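Long-range contacts in sphingomyelinase C (Streptomyces griseocarneus, PDB 7CNE), which belongs to the endonuclease/exonuclease/phosphatase family of enzymes, which share a DNase I-like fold: residues T14-L19 with L51-D56; S206-G211 with Y248-N253; V265-S270 with G289-I294. All blocks are in the same frame, centred on the assembly; numbering follows the deposited sequence.

Contact 1 of 3, residues T14-L19 with L51-D56; sequences TYNTFL and LQEAFD
Parallel pairing of strands 12-19 and 48-54, which flank helix 30-39 in a beta-alpha-beta unit, brings Asn16 against Glu53 and Tyr15 against Leu51 in the buried interior of the DNase I-like fold. Gln52 N donates to Tyr15 O at 3.0 Å. Gln52 O is gripped twice by Thr17, by its backbone N at 2.9 Å and by OG1 at 2.8 Å; OG1 lies between the backbone N and the carbonyl carbon (chi1 65°), which brings it back onto the neighbouring strand. Farther on, Leu19 N donates to Glu53 O, and Leu19 O receives Asp56 N at 2.9 Å, just where Asp56 N-caps helix 57-66 and its OD1 meets Thr22.

The Asn16 amide does two jobs. OD1 accepts from Phe18 N, closing an Asx turn, while ND2 reaches Glu53 OE2 at 2.9 Å. The carboxylate oxygen lies in the amide plane but is approached from above its own plane, the two groups being turned 72° apart. Glu53 OE1 meets the edge of the Phe18 ring at CD1, 3.5 Å away. ND2 also bonds Asp194 OD2, so one amide nitrogen serves two acidic side chains and ties Glu53 to Asp194, with a bound succinic acid close to Glu53.

Contact 2 of 3, residues S206-G211 with Y248-N253; sequences SMLADG and YVLHRN
Helix-on-sheet packing of the alpha/beta type joins helix 203-211 to strand 247-251, at one margin of the six-stranded sheet of this DNase I-like fold, through Met207, Leu208, Tyr248 and Leu250. The axes of the two short segments cross at -48° with a closest approach of 10.8 Å, and these four side chains meet across the interval.

Met207 makes a Met-aromatic contact with Tyr248. Its CG is anti to the backbone N (chi1 174°), and the chain bends at chi3 (80°) to set CE over the middle of the ring. CE stands 3.9 Å from the Tyr248 ring centroid, almost on the ring normal, in a CH-pi contact, while SD lies over the same ring at 4.5 Å from the centroid. The ring is also tethered through Tyr248 OH to Val197 O. Leu250 CD1 meets two groups of the helix, Met207 CE at 3.8 Å and Leu208 CD2 at 3.8 Å, both side chains crossing it at about a right angle.

Beyond this apolar patch the contact turns polar. Arg252, whose NH2 forms a salt bridge with Asp175 of helix 162-180, approaches the last turn of the helix through a water that accepts from NH1 at 2.8 Å and donates to Gly211 O at 3.0 Å.

Contact 3 of 3, residues V265-S270 with G289-I294; sequences VVQETS and GHYPVI
Two hydrogen bonds, one between backbones and one between side chains, hold Val266 and Gln267 to Pro292 and Tyr291 where the chain leaves strand 261-265 and enters strand 293-297. In the backbone, Val265 and Val293 form an antiparallel non-hydrogen-bonded pair, their CA atoms 4.5 Å apart. Next to it Val266 N donates to Pro292 O at 3.0 Å in an almost straight bond, with an angle of 171° at the hydrogen. Past this point regular pairing gives way: Gln267 is the centre of an inverse gamma turn, and its side chain carries on the contact.

The polar side-chain bond runs from Gln267 NE2 to Tyr291 OH at 3.0 Å, the oxygen lying close to the plane of the amide. Gln267 CG is anti to the backbone N (chi1 -176°), and the extended chain runs beside Tyr291 in the same direction. CG sits over the tyrosine ring in a CH-pi contact, 3.9 Å from the centroid and nearest CZ. The amide stands almost perpendicular to the ring, with planes 89° apart, and NE2 is shared with Glu230 OE1, a second acceptor, consistent with a well-defined orientation of the amide.

Apolar packing fills in on both faces of the paired backbones. Val265 CG1 touches Tyr291 CB at 3.8 Å, and its other methyl, CG2, meets Val293 CG2. Val266 CB faces Pro292 CG, while Val266 CG2 meets Ile294 CD1 at 3.9 Å.

Strand 218-221 borders strand 261-265 on its far side, with Arg219 packing on both Val265 and Val293. Strand 12-19 borders 293-297, where Pro292 rests on Leu13 and Tyr15; His222 lies against the Tyr291 ring, and Glu268 reaches the backbone of Gly41, just beyond helix 30-39.

From the N terminus, contact 1 closes first, bringing strand 48-54 back beside strand 12-19 after the excursion through helix 30-39. Contact 2 follows, returning the chain from helix 203-211 to strand 247-251, and contact 3 closes the loop that includes the hairpin 273-276/281-284. The three are in series; none nests within or crosses another. Contacts 1 and 3 belong to one seven-stranded sheet, linked where Thr14 N probably bonds Val293 O at 2.9 Å. Contact 2 lies at the edge of the second sheet, and touches contact 1 through Thr14 CG2 against Val249 CG2 at 3.8 Å, so strand 12-19 meets both other contacts.

Contact 1 of 3, residues T14-L19 with L51-D56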
ATOM      1  N   THR A  14      -4.248   5.062   0.966  1.00 15.78           N
ATOM      2  CA  THR A  14      -3.358   4.024   0.472  1.00 14.94           C
ATOM      3  C   THR A  14      -3.209   4.225  -1.029  1.00 15.67           C
ATOM      4  O   THR A  14      -4.198   4.473  -1.724  1.00 15.42           O
ATOM      5  CB  THR A  14      -3.850   2.599   0.824  1.00 15.26           C
ATOM      6  OG1 THR A  14      -2.933   1.637   0.307  1.00 14.30           O
ATOM      7  CG2 THR A  14      -5.255   2.295   0.294  1.00 15.32           C
ATOM      8  N   TYR A  15      -1.969   4.146  -1.521  1.00 16.96           N
ATOM      9  CA  TYR A  15      -1.682   4.464  -2.919  1.00 17.37           C
ATOM     10  C   TYR A  15      -0.490   3.666  -3.418  1.00 16.11           C
ATOM     11  O   TYR A  15       0.614   3.773  -2.871  1.00 14.91           O
ATOM     12  CB  TYR A  15      -1.412   5.959  -3.092  1.00 13.61           C
ATOM     13  CG  TYR A  15      -1.292   6.397  -4.537  1.00 17.62           C
ATOM     14  CD1 TYR A  15      -2.249   6.032  -5.484  1.00 16.35           C
ATOM     15  CD2 TYR A  15      -0.218   7.182  -4.955  1.00 15.44           C
ATOM     16  CE1 TYR A  15      -2.149   6.462  -6.816  1.00 16.29           C
ATOM     17  CE2 TYR A  15      -0.107   7.608  -6.263  1.00 15.70           C
ATOM     18  CZ  TYR A  15      -1.064   7.249  -7.193  1.00 20.42           C
ATOM     19  OH  TYR A  15      -0.924   7.696  -8.495  1.00 18.38           O
ATOM     20  N   ASN A  16      -0.704   2.890  -4.475  1.00 16.39           N
ATOM     21  CA  ASN A  16       0.376   2.173  -5.145  1.00 13.56           C
ATOM     22  C   ASN A  16       0.993   3.121  -6.169  1.00 15.11           C
ATOM     23  O   ASN A  16       0.346   3.474  -7.156  1.00 18.25           O
ATOM     24  CB  ASN A  16      -0.161   0.903  -5.801  1.00 14.92           C
ATOM     25  CG  ASN A  16       0.932   0.067  -6.465  1.00 18.31           C
ATOM     26  OD1 ASN A  16       1.849   0.605  -7.089  1.00 16.62           O
ATOM     27  ND2 ASN A  16       0.825  -1.261  -6.348  1.00 15.70           N
ATOM     28  N   THR A  17       2.254   3.506  -5.947  1.00 14.30           N
ATOM     29  CA  THR A  17       2.902   4.575  -6.703  1.00 17.05           C
ATOM     30  C   THR A  17       3.552   4.126  -8.005  1.00 17.52           C
ATOM     31  O   THR A  17       3.929   4.988  -8.802  1.00 19.44           O
ATOM     32  CB  THR A  17       3.986   5.254  -5.865  1.00 17.50           C
ATOM     33  OG1 THR A  17       5.034   4.310  -5.599  1.00 14.64           O
ATOM     34  CG2 THR A  17       3.412   5.793  -4.554  1.00 15.85           C
ATOM     35  N   PHE A  18       3.739   2.824  -8.225  1.00 18.82           N
ATOM     36  CA  PHE A  18       4.389   2.320  -9.439  1.00 17.53           C
ATOM     37  C   PHE A  18       5.716   3.042  -9.710  1.00 18.28           C
ATOM     38  O   PHE A  18       5.975   3.546 -10.808  1.00 17.28           O
ATOM     39  CB  PHE A  18       3.444   2.427 -10.640  1.00 16.30           C
ATOM     40  CG  PHE A  18       3.959   1.755 -11.883  1.00 20.95           C
ATOM     41  CD1 PHE A  18       4.377   0.434 -11.847  1.00 21.63           C
ATOM     42  CD2 PHE A  18       4.027   2.445 -13.086  1.00 22.20           C
ATOM     43  CE1 PHE A  18       4.850  -0.193 -12.990  1.00 26.86           C
ATOM     44  CE2 PHE A  18       4.495   1.821 -14.238  1.00 22.64           C
ATOM     45  CZ  PHE A  18       4.912   0.505 -14.187  1.00 24.87           C
ATOM     46  N   LEU A  19       6.562   3.109  -8.684  1.00 16.77           N
ATOM     47  CA  LEU A  19       7.876   3.737  -8.828  1.00 16.90           C
ATOM     48  C   LEU A  19       8.951   2.655  -8.875  1.00 16.24           C
ATOM     49  O   LEU A  19       9.723   2.446  -7.932  1.00 17.83           O
ATOM     50  CB  LEU A  19       8.127   4.726  -7.695  1.00 16.67           C
ATOM     51  CG  LEU A  19       7.240   5.971  -7.703  1.00 16.04           C
ATOM     52  CD1 LEU A  19       7.492   6.765  -6.423  1.00 16.72           C
ATOM     53  CD2 LEU A  19       7.494   6.815  -8.955  1.00 15.81           C
ATOM     54  N   LEU A  51       2.126   3.996   1.165  1.00 14.68           N
ATOM     55  CA  LEU A  51       2.523   3.869  -0.225  1.00 15.74           C
ATOM     56  C   LEU A  51       3.027   2.463  -0.510  1.00 15.23           C
ATOM     57  O   LEU A  51       3.667   1.837   0.338  1.00 15.64           O
ATOM     58  CB  LEU A  51       3.626   4.871  -0.574  1.00 15.34           C
ATOM     59  CG  LEU A  51       3.276   6.340  -0.318  1.00 18.89           C
ATOM     60  CD1 LEU A  51       4.485   7.206  -0.682  1.00 14.63           C
ATOM     61  CD2 LEU A  51       2.057   6.724  -1.150  1.00 14.39           C
ATOM     62  N   GLN A  52       2.767   1.989  -1.729  1.00 13.75           N
ATOM     63  CA  GLN A  52       3.367   0.762  -2.230  1.00 15.59           C
ATOM     64  C   GLN A  52       4.186   1.071  -3.478  1.00 16.72           C
ATOM     65  O   GLN A  52       4.039   2.133  -4.089  1.00 16.56           O
ATOM     66  CB  GLN A  52       2.313  -0.301  -2.565  1.00 12.73           C
ATOM     67  CG  GLN A  52       1.395  -0.664  -1.409  1.00 13.78           C
ATOM     68  CD  GLN A  52       0.242   0.318  -1.268  1.00 15.76           C
ATOM     69  OE1 GLN A  52      -0.320   0.778  -2.270  1.00 15.97           O
ATOM     70  NE2 GLN A  52      -0.115   0.640  -0.029  1.00 14.34           N
ATOM     71  N   GLU A  53       5.047   0.115  -3.830  1.00 16.48           N
ATOM     72  CA  GLU A  53       5.901   0.140  -5.024  1.00 17.70           C
ATOM     73  C   GLU A  53       6.804   1.373  -5.075  1.00 17.86           C
ATOM     74  O   GLU A  53       7.172   1.851  -6.151  1.00 17.99           O
ATOM     75  CB  GLU A  53       5.066  -0.009  -6.303  1.00 16.00           C
ATOM     76  CG  GLU A  53       4.324  -1.349  -6.320  1.00 16.96           C
ATOM     77  CD  GLU A  53       3.806  -1.756  -7.694  1.00 23.79           C
ATOM     78  OE1 GLU A  53       4.250  -1.184  -8.712  1.00 23.29           O
ATOM     79  OE2 GLU A  53       2.940  -2.656  -7.750  1.00 23.07           O
ATOM     80  N   ALA A  54       7.193   1.883  -3.908  1.00 15.89           N
ATOM     81  CA  ALA A  54       8.182   2.957  -3.825  1.00 18.40           C
ATOM     82  C   ALA A  54       9.589   2.350  -3.889  1.00 18.42           C
ATOM     83  O   ALA A  54      10.380   2.420  -2.949  1.00 19.14           O
ATOM     84  CB  ALA A  54       7.967   3.767  -2.552  1.00 16.42           C
ATOM     85  N   PHE A  55       9.877   1.719  -5.033  1.00 17.26           N
ATOM     86  CA  PHE A  55      11.051   0.866  -5.183  1.00 18.68           C
ATOM     87  C   PHE A  55      12.303   1.654  -5.549  1.00 21.09           C
ATOM     88  O   PHE A  55      13.409   1.305  -5.114  1.00 20.95           O
ATOM     89  CB  PHE A  55      10.808  -0.180  -6.276  1.00 16.68           C
ATOM     90  CG  PHE A  55       9.751  -1.201  -5.950  1.00 19.37           C
ATOM     91  CD1 PHE A  55       9.782  -1.906  -4.758  1.00 17.93           C
ATOM     92  CD2 PHE A  55       8.738  -1.478  -6.870  1.00 17.75           C
ATOM     93  CE1 PHE A  55       8.817  -2.867  -4.480  1.00 20.05           C
ATOM     94  CE2 PHE A  55       7.763  -2.440  -6.600  1.00 16.27           C
ATOM     95  CZ  PHE A  55       7.799  -3.132  -5.411  1.00 18.95           C
ATOM     96  N   ASP A  56      12.162   2.674  -6.392  1.00 19.77           N
ATOM     97  CA  ASP A  56      13.314   3.476  -6.773  1.00 19.67           C
ATOM     98  C   ASP A  56      13.766   4.309  -5.581  1.00 21.57           C
ATOM     99  O   ASP A  56      13.005   5.144  -5.076  1.00 20.33           O
ATOM    100  CB  ASP A  56      12.981   4.369  -7.960  1.00 21.51           C
ATOM    101  CG  ASP A  56      14.184   5.147  -8.426  1.00 23.43           C
ATOM    102  OD1 ASP A  56      15.083   4.521  -9.023  1.00 18.97           O
ATOM    103  OD2 ASP A  56      14.243   6.363  -8.164  1.00 19.01           O
TER

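Contact 2 of 3, residues S206-G211 with Y248-N253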
ATOM      1  N   SER A 206     -12.646 -14.172   1.893  1.00 19.73           N
ATOM      2  CA  SER A 206     -11.608 -14.912   2.614  1.00 23.64           C
ATOM      3  C   SER A 206     -10.508 -13.980   3.122  1.00 20.97           C
ATOM      4  O   SER A 206      -9.914 -14.242   4.175  1.00 21.54           O
ATOM      5  CB  SER A 206     -11.033 -16.034   1.747  1.00 19.84           C
ATOM      6  OG  SER A 206     -10.449 -15.538   0.557  1.00 30.75           O
ATOM      7  N   MET A 207     -10.238 -12.884   2.410  1.00 19.53           N
ATOM      8  CA  MET A 207      -9.308 -11.881   2.932  1.00 20.70           C
ATOM      9  C   MET A 207      -9.777 -11.345   4.285  1.00 18.98           C
ATOM     10  O   MET A 207      -8.999 -11.291   5.247  1.00 19.10           O
ATOM     11  CB  MET A 207      -9.149 -10.743   1.919  1.00 18.18           C
ATOM     12  CG  MET A 207      -8.318  -9.574   2.424  1.00 22.63           C
ATOM     13  SD  MET A 207      -8.413  -8.194   1.281  1.00 29.50           S
ATOM     14  CE  MET A 207     -10.010  -7.491   1.760  1.00 20.27           C
ATOM     15  N   LEU A 208     -11.055 -10.953   4.379  1.00 19.90           N
ATOM     16  CA  LEU A 208     -11.610 -10.474   5.644  1.00 20.99           C
ATOM     17  C   LEU A 208     -11.407 -11.494   6.760  1.00 19.54           C
ATOM     18  O   LEU A 208     -11.022 -11.142   7.879  1.00 19.81           O
ATOM     19  CB  LEU A 208     -13.101 -10.168   5.486  1.00 22.12           C
ATOM     20  CG  LEU A 208     -13.537  -9.049   4.533  1.00 22.81           C
ATOM     21  CD1 LEU A 208     -15.041  -8.955   4.563  1.00 20.13           C
ATOM     22  CD2 LEU A 208     -12.884  -7.711   4.927  1.00 18.79           C
ATOM     23  N   ALA A 209     -11.684 -12.765   6.475  1.00 21.54           N
ATOM     24  CA  ALA A 209     -11.553 -13.798   7.499  1.00 21.66           C
ATOM     25  C   ALA A 209     -10.091 -14.050   7.852  1.00 21.06           C
ATOM     26  O   ALA A 209      -9.755 -14.229   9.027  1.00 18.90           O
ATOM     27  CB  ALA A 209     -12.226 -15.089   7.027  1.00 22.80           C
ATOM     28  N   ASP A 210      -9.206 -14.055   6.847  1.00 20.05           N
ATOM     29  CA  ASP A 210      -7.789 -14.321   7.101  1.00 19.91           C
ATOM     30  C   ASP A 210      -7.133 -13.202   7.905  1.00 20.44           C
ATOM     31  O   ASP A 210      -6.340 -13.470   8.815  1.00 19.77           O
ATOM     32  CB  ASP A 210      -7.052 -14.524   5.778  1.00 19.97           C
ATOM     33  CG  ASP A 210      -7.362 -15.880   5.131  1.00 21.88           C
ATOM     34  OD1 ASP A 210      -7.712 -16.829   5.868  1.00 20.88           O
ATOM     35  OD2 ASP A 210      -7.260 -15.981   3.888  1.00 23.31           O
ATOM     36  N   GLY A 211      -7.433 -11.942   7.577  1.00 16.99           N
ATOM     37  CA  GLY A 211      -6.909 -10.817   8.332  1.00 18.10           C
ATOM     38  C   GLY A 211      -7.679 -10.458   9.579  1.00 24.67           C
ATOM     39  O   GLY A 211      -7.254  -9.561  10.319  1.00 21.98           O
ATOM     40  N   TYR A 248      -7.294  -1.161  -0.023  1.00 16.43           N
ATOM     41  CA  TYR A 248      -8.189  -1.148   1.131  1.00 16.32           C
ATOM     42  C   TYR A 248      -7.548  -0.464   2.331  1.00 16.41           C
ATOM     43  O   TYR A 248      -6.325  -0.454   2.481  1.00 16.33           O
ATOM     44  CB  TYR A 248      -8.564  -2.569   1.576  1.00 15.45           C
ATOM     45  CG  TYR A 248      -9.189  -3.453   0.516  1.00 17.75           C
ATOM     46  CD1 TYR A 248      -8.395  -4.236  -0.324  1.00 19.14           C
ATOM     47  CD2 TYR A 248     -10.576  -3.541   0.389  1.00 18.74           C
ATOM     48  CE1 TYR A 248      -8.966  -5.071  -1.278  1.00 18.29           C
ATOM     49  CE2 TYR A 248     -11.160  -4.378  -0.563  1.00 18.97           C
ATOM     50  CZ  TYR A 248     -10.341  -5.142  -1.392  1.00 21.22           C
ATOM     51  OH  TYR A 248     -10.894  -5.963  -2.356  1.00 21.48           O
ATOM     52  N   VAL A 249      -8.399   0.067   3.213  1.00 16.10           N
ATOM     53  CA  VAL A 249      -8.027   0.417   4.588  1.00 15.90           C
ATOM     54  C   VAL A 249      -9.133  -0.127   5.477  1.00 18.19           C
ATOM     55  O   VAL A 249     -10.252   0.397   5.464  1.00 16.81           O
ATOM     56  CB  VAL A 249      -7.859   1.927   4.803  1.00 18.06           C
ATOM     57  CG1 VAL A 249      -7.370   2.228   6.249  1.00 15.74           C
ATOM     58  CG2 VAL A 249      -6.927   2.540   3.753  1.00 17.02           C
ATOM     59  N   LEU A 250      -8.832  -1.169   6.248  1.00 15.45           N
ATOM     60  CA  LEU A 250      -9.859  -1.901   6.986  1.00 16.85           C
ATOM     61  C   LEU A 250      -9.460  -2.057   8.447  1.00 19.42           C
ATOM     62  O   LEU A 250      -8.312  -2.395   8.757  1.00 22.10           O
ATOM     63  CB  LEU A 250     -10.108  -3.288   6.366  1.00 13.20           C
ATOM     64  CG  LEU A 250     -10.638  -3.290   4.927  1.00 15.89           C
ATOM     65  CD1 LEU A 250     -10.649  -4.711   4.313  1.00 17.82           C
ATOM     66  CD2 LEU A 250     -12.026  -2.660   4.865  1.00 16.92           C
ATOM     67  N   HIS A 251     -10.421  -1.827   9.337  1.00 16.84           N
ATOM     68  CA  HIS A 251     -10.221  -1.999  10.766  1.00 16.85           C
ATOM     69  C   HIS A 251     -10.228  -3.477  11.150  1.00 20.89           C
ATOM     70  O   HIS A 251     -10.714  -4.343  10.413  1.00 19.10           O
ATOM     71  CB  HIS A 251     -11.297  -1.249  11.548  1.00 17.73           C
ATOM     72  CG  HIS A 251     -11.126   0.232  11.505  1.00 15.50           C
ATOM     73  ND1 HIS A 251     -10.354   0.914  12.419  1.00 18.36           N
ATOM     74  CD2 HIS A 251     -11.595   1.160  10.638  1.00 15.93           C
ATOM     75  CE1 HIS A 251     -10.371   2.203  12.130  1.00 17.99           C
ATOM     76  NE2 HIS A 251     -11.114   2.378  11.053  1.00 18.77           N
ATOM     77  N   ARG A 252      -9.682  -3.750  12.331  1.00 18.35           N
ATOM     78  CA  ARG A 252      -9.581  -5.100  12.876  1.00 21.11           C
ATOM     79  C   ARG A 252     -10.798  -5.426  13.733  1.00 23.21           C
ATOM     80  O   ARG A 252     -11.243  -4.599  14.536  1.00 22.87           O
ATOM     81  CB  ARG A 252      -8.309  -5.216  13.721  1.00 20.37           C
ATOM     82  CG  ARG A 252      -8.035  -6.587  14.293  1.00 24.11           C
ATOM     83  CD  ARG A 252      -6.559  -6.687  14.673  1.00 25.49           C
ATOM     84  NE  ARG A 252      -6.227  -7.929  15.357  1.00 28.49           N
ATOM     85  CZ  ARG A 252      -5.864  -9.056  14.751  1.00 24.28           C
ATOM     86  NH1 ARG A 252      -5.786  -9.118  13.426  1.00 21.97           N
ATOM     87  NH2 ARG A 252      -5.580 -10.127  15.481  1.00 24.28           N
ATOM     88  N   ASN A 253     -11.332  -6.639  13.571  1.00 19.47           N
ATOM     89  CA  ASN A 253     -12.464  -7.051  14.393  1.00 24.93           C
ATOM     90  C   ASN A 253     -12.117  -6.977  15.876  1.00 25.34           C
ATOM     91  O   ASN A 253     -10.996  -7.284  16.287  1.00 23.21           O
ATOM     92  CB  ASN A 253     -12.905  -8.470  14.035  1.00 20.70           C
ATOM     93  CG  ASN A 253     -13.646  -8.528  12.713  1.00 23.12           C
ATOM     94  OD1 ASN A 253     -14.424  -7.626  12.388  1.00 23.23           O
ATOM     95  ND2 ASN A 253     -13.417  -9.598  11.946  1.00 23.46           N
TER
HETATM   96  O   HOH W   1      -6.298  -7.054  11.549  1.00 24.94           O

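Contact 3 of 3, residues V265-S270 with G289-I294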
ATOM      1  N   VAL A 265     -12.634   5.061  -3.629  1.00 19.32           N
ATOM      2  CA  VAL A 265     -11.701   4.982  -4.749  1.00 18.94           C
ATOM      3  C   VAL A 265     -11.811   6.284  -5.536  1.00 23.38           C
ATOM      4  O   VAL A 265     -12.890   6.632  -6.026  1.00 22.85           O
ATOM      5  CB  VAL A 265     -12.003   3.769  -5.640  1.00 19.27           C
ATOM      6  CG1 VAL A 265     -10.916   3.610  -6.715  1.00 20.97           C
ATOM      7  CG2 VAL A 265     -12.139   2.489  -4.787  1.00 19.55           C
ATOM      8  N   VAL A 266     -10.708   7.012  -5.647  1.00 19.62           N
ATOM      9  CA  VAL A 266     -10.720   8.375  -6.175  1.00 23.47           C
ATOM     10  C   VAL A 266     -10.037   8.358  -7.534  1.00 22.43           C
ATOM     11  O   VAL A 266      -8.812   8.210  -7.621  1.00 21.47           O
ATOM     12  CB  VAL A 266     -10.028   9.362  -5.225  1.00 22.49           C
ATOM     13  CG1 VAL A 266      -9.923  10.722  -5.879  1.00 25.68           C
ATOM     14  CG2 VAL A 266     -10.775   9.454  -3.893  1.00 20.93           C
ATOM     15  N   GLN A 267     -10.822   8.538  -8.599  1.00 21.26           N
ATOM     16  CA  GLN A 267     -10.299   8.540  -9.970  1.00 24.49           C
ATOM     17  C   GLN A 267      -9.839   9.953 -10.337  1.00 30.78           C
ATOM     18  O   GLN A 267     -10.528  10.711 -11.020  1.00 33.41           O
ATOM     19  CB  GLN A 267     -11.364   8.016 -10.928  1.00 26.33           C
ATOM     20  CG  GLN A 267     -10.943   7.878 -12.387  1.00 29.48           C
ATOM     21  CD  GLN A 267     -12.083   7.388 -13.255  1.00 27.43           C
ATOM     22  OE1 GLN A 267     -13.178   7.946 -13.229  1.00 31.10           O
ATOM     23  NE2 GLN A 267     -11.847   6.314 -13.998  1.00 24.22           N
ATOM     24  N   GLU A 268      -8.645  10.318  -9.858  1.00 29.71           N
ATOM     25  CA  GLU A 268      -8.060  11.629 -10.129  1.00 30.09           C
ATOM     26  C   GLU A 268      -6.974  11.475 -11.190  1.00 32.43           C
ATOM     27  O   GLU A 268      -6.004  10.732 -10.988  1.00 33.66           O
ATOM     28  CB  GLU A 268      -7.483  12.270  -8.862  1.00 31.22           C
ATOM     29  CG  GLU A 268      -6.683  13.559  -9.150  1.00 30.11           C
ATOM     30  CD  GLU A 268      -6.102  14.249  -7.910  1.00 30.88           C
ATOM     31  OE1 GLU A 268      -6.514  13.940  -6.772  1.00 27.26           O
ATOM     32  OE2 GLU A 268      -5.224  15.121  -8.078  1.00 30.39           O
ATOM     33  N   THR A 269      -7.143  12.160 -12.322  1.00 29.76           N
ATOM     34  CA  THR A 269      -6.172  12.092 -13.404  1.00 32.46           C
ATOM     35  C   THR A 269      -5.125  13.195 -13.264  1.00 31.89           C
ATOM     36  O   THR A 269      -5.241  14.110 -12.443  1.00 34.19           O
ATOM     37  CB  THR A 269      -6.847  12.194 -14.773  1.00 30.54           C
ATOM     38  OG1 THR A 269      -7.555  13.434 -14.877  1.00 30.23           O
ATOM     39  CG2 THR A 269      -7.801  11.033 -14.990  1.00 31.08           C
ATOM     40  N   SER A 270      -4.089  13.093 -14.088  1.00 26.03           N
ATOM     41  CA  SER A 270      -2.962  14.004 -14.057  1.00 26.42           C
ATOM     42  C   SER A 270      -2.845  14.716 -15.395  1.00 25.28           C
ATOM     43  O   SER A 270      -3.384  14.267 -16.409  1.00 22.06           O
ATOM     44  CB  SER A 270      -1.652  13.262 -13.767  1.00 26.34           C
ATOM     45  OG  SER A 270      -1.221  12.500 -14.902  1.00 27.53           O
ATOM     46  N   GLY A 289      -0.700   3.108 -12.054  1.00 18.46           N
ATOM     47  CA  GLY A 289      -1.716   2.223 -12.579  1.00 19.10           C
ATOM     48  C   GLY A 289      -2.890   1.995 -11.658  1.00 19.85           C
ATOM     49  O   GLY A 289      -3.912   1.460 -12.097  1.00 18.82           O
ATOM     50  N   HIS A 290      -2.769   2.397 -10.394  1.00 18.78           N
ATOM     51  CA  HIS A 290      -3.843   2.301  -9.419  1.00 17.35           C
ATOM     52  C   HIS A 290      -4.497   3.668  -9.218  1.00 18.95           C
ATOM     53  O   HIS A 290      -3.914   4.716  -9.510  1.00 18.79           O
ATOM     54  CB  HIS A 290      -3.317   1.784  -8.075  1.00 17.54           C
ATOM     55  CG  HIS A 290      -2.937   0.331  -8.084  1.00 20.29           C
ATOM     56  ND1 HIS A 290      -3.616  -0.620  -7.353  1.00 18.94           N
ATOM     57  CD2 HIS A 290      -1.940  -0.329  -8.721  1.00 19.54           C
ATOM     58  CE1 HIS A 290      -3.059  -1.803  -7.543  1.00 19.94           C
ATOM     59  NE2 HIS A 290      -2.043  -1.655  -8.375  1.00 20.45           N
ATOM     60  N   TYR A 291      -5.690   3.641  -8.722  1.00 16.80           N
ATOM     61  CA  TYR A 291      -6.257   4.850  -8.162  1.00 18.53           C
ATOM     62  C   TYR A 291      -6.034   4.885  -6.655  1.00 18.49           C
ATOM     63  O   TYR A 291      -6.055   3.842  -5.994  1.00 18.84           O
ATOM     64  CB  TYR A 291      -7.758   4.935  -8.454  1.00 19.68           C
ATOM     65  CG  TYR A 291      -8.070   5.080  -9.930  1.00 20.52           C
ATOM     66  CD1 TYR A 291      -7.413   6.032 -10.713  1.00 20.87           C
ATOM     67  CD2 TYR A 291      -9.020   4.264 -10.540  1.00 20.74           C
ATOM     68  CE1 TYR A 291      -7.709   6.167 -12.078  1.00 21.71           C
ATOM     69  CE2 TYR A 291      -9.315   4.387 -11.893  1.00 20.80           C
ATOM     70  CZ  TYR A 291      -8.659   5.335 -12.653  1.00 22.20           C
ATOM     71  OH  TYR A 291      -8.964   5.447 -13.993  1.00 23.04           O
ATOM     72  N   PRO A 292      -5.816   6.072  -6.094  1.00 18.75           N
ATOM     73  CA  PRO A 292      -5.743   6.194  -4.637  1.00 19.09           C
ATOM     74  C   PRO A 292      -7.066   5.814  -3.984  1.00 20.80           C
ATOM     75  O   PRO A 292      -8.150   6.016  -4.539  1.00 18.03           O
ATOM     76  CB  PRO A 292      -5.425   7.680  -4.422  1.00 21.36           C
ATOM     77  CG  PRO A 292      -6.028   8.358  -5.638  1.00 21.11           C
ATOM     78  CD  PRO A 292      -5.731   7.383  -6.764  1.00 18.85           C
ATOM     79  N   VAL A 293      -6.962   5.239  -2.791  1.00 16.03           N
ATOM     80  CA  VAL A 293      -8.117   4.931  -1.961  1.00 16.63           C
ATOM     81  C   VAL A 293      -7.989   5.749  -0.685  1.00 17.74           C
ATOM     82  O   VAL A 293      -6.970   5.668   0.013  1.00 19.16           O
ATOM     83  CB  VAL A 293      -8.214   3.429  -1.650  1.00 17.58           C
ATOM     84  CG1 VAL A 293      -9.259   3.171  -0.562  1.00 15.90           C
ATOM     85  CG2 VAL A 293      -8.536   2.663  -2.922  1.00 16.11           C
ATOM     86  N   ILE A 294      -9.003   6.549  -0.393  1.00 19.37           N
ATOM     87  CA  ILE A 294      -9.023   7.384   0.795  1.00 17.28           C
ATOM     88  C   ILE A 294     -10.081   6.821   1.726  1.00 17.59           C
ATOM     89  O   ILE A 294     -11.242   6.640   1.332  1.00 17.22           O
ATOM     90  CB  ILE A 294      -9.290   8.855   0.455  1.00 20.79           C
ATOM     91  CG1 ILE A 294      -8.097   9.423  -0.323  1.00 23.86           C
ATOM     92  CG2 ILE A 294      -9.545   9.654   1.744  1.00 23.65           C
ATOM     93  CD1 ILE A 294      -8.387  10.716  -1.038  1.00 25.32           C
TER